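Local coordinates for protein hydrolase (PDB 6IAH) that is a magnesium-binding phosphatase of the haloacid dehalogenase superfamily that probably acts on phosphoglycolate among other substrates, at residues Thr200-Asp203 with Glu204-Val207. Residues are numbered along the deposited sequence; the frame is centred on the assembly and turned at random.
Sequences TIND and ELFV
L205 and F206 turn their amides back onto the carbonyls of I201 and N202, and so wind the first turns of helix 201-213, which connects strands 194-198 and 218-221 in a beta-alpha-beta unit of the HAD fold. Two bonds are regular: L205 N lies 2.9 Å from I201 O and bends only slightly (N-H...O 163°), while F206 N meets N202 O at an equal distance. The next, from V207 N to D203 O, is longer at 3.2 Å, and the bond from E204 N to T200 O, where the helix starts, is weak.

A capping box closes this N-terminus. T200 is the N-cap, a place suited to a short hydroxylic side chain: OG1 accepts a weak bond from D203 N, whose bond to T200 O is also weak. In return, T200 N donates to D203 OD2 over 3.1 Å, on the anti side and 25° out of the carboxylate plane. Aspartate suits this third helix position, being short enough to return to the cap amide; CG stands beside its own backbone N (chi1 -64°), which sends the carboxylate that way. OD2 also accepts from D199 N and OD1 forms a salt bridge with K179, so both oxygens are held. D203 has been seen to bind magnesium in this protein; here it stands beside the ion held by D6, D8 and D199.

The remaining side-chain contacts are van der Waals. F206 and V207 are buried, as suits apolar residues: the phenyl ring packs edge-to-face with Y196 and touches A184 and L185, V207 rests on Y196 and F219, and F206 CB sits 3.2 Å from D203 O. Exposed I201 crosses E204, which lies over strand 218-221 and is long enough to salt-bridge R224 through OE2; I201 CD1 passes 4.0 Å from E204 OE1. L205 CD2 lies 4.2 Å from N202 ND2.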
# COMPACT_ATOMS: atom_id res chain seq x y z
N THR A 200 -10.16 -3.56 -1.07
CA THR A 200 -10.24 -3.96 0.33
C THR A 200 -11.44 -3.40 1.03
O THR A 200 -12.05 -2.47 0.55
CB THR A 200 -8.99 -3.55 1.14
OG1 THR A 200 -8.90 -2.12 1.23
CG2 THR A 200 -7.77 -4.17 0.59
N ILE A 201 -11.71 -3.92 2.24
CA ILE A 201 -12.80 -3.40 3.08
C ILE A 201 -12.55 -1.95 3.49
O ILE A 201 -13.49 -1.20 3.67
CB ILE A 201 -12.97 -4.28 4.36
CG1 ILE A 201 -13.33 -5.76 4.00
CG2 ILE A 201 -13.99 -3.72 5.33
CD1 ILE A 201 -14.64 -5.97 3.27
N ASN A 202 -11.30 -1.57 3.70
CA ASN A 202 -10.98 -0.18 4.05
C ASN A 202 -11.41 0.78 2.95
O ASN A 202 -11.86 1.90 3.24
CB ASN A 202 -9.48 0.01 4.42
CG ASN A 202 -9.25 1.34 5.17
OD1 ASN A 202 -8.71 2.26 4.63
ND2 ASN A 202 -9.66 1.41 6.43
N ASP A 203 -11.28 0.36 1.71
CA ASP A 203 -11.80 1.12 0.56
C ASP A 203 -13.32 1.28 0.61
O ASP A 203 -13.88 2.37 0.35
CB ASP A 203 -11.38 0.48 -0.76
CG ASP A 203 -9.87 0.50 -0.98
OD1 ASP A 203 -9.19 1.52 -0.66
OD2 ASP A 203 -9.35 -0.55 -1.44
N GLU A 204 -13.99 0.20 1.00
CA GLU A 204 -15.45 0.21 1.15
C GLU A 204 -15.90 1.16 2.23
O GLU A 204 -16.79 2.01 2.02
CB GLU A 204 -15.96 -1.20 1.45
CG GLU A 204 -17.47 -1.30 1.32
CD GLU A 204 -17.94 -2.69 0.94
OE1 GLU A 204 -17.36 -3.59 1.52
OE2 GLU A 204 -18.84 -2.86 0.06
N LEU A 205 -15.18 1.12 3.36
CA LEU A 205 -15.42 2.03 4.47
C LEU A 205 -15.21 3.48 4.11
O LEU A 205 -16.01 4.40 4.51
CB LEU A 205 -14.50 1.63 5.64
CG LEU A 205 -14.44 2.50 6.87
CD1 LEU A 205 -15.80 2.87 7.51
CD2 LEU A 205 -13.54 1.82 7.90
N PHE A 206 -14.11 3.72 3.37
CA PHE A 206 -13.84 5.05 2.83
C PHE A 206 -15.09 5.67 2.17
O PHE A 206 -15.47 6.87 2.39
CB PHE A 206 -12.65 4.88 1.83
CG PHE A 206 -12.29 6.08 1.00
CD1 PHE A 206 -12.16 7.35 1.56
CD2 PHE A 206 -11.94 5.90 -0.35
CE1 PHE A 206 -11.73 8.42 0.80
CE2 PHE A 206 -11.49 6.99 -1.10
CZ PHE A 206 -11.43 8.24 -0.53
N VAL A 207 -15.66 4.90 1.26
CA VAL A 207 -16.83 5.38 0.50
C VAL A 207 -18.10 5.41 1.40
O VAL A 207 -18.85 6.40 1.37
CB VAL A 207 -17.07 4.55 -0.78
CG1 VAL A 207 -18.30 5.00 -1.51
CG2 VAL A 207 -15.86 4.64 -1.72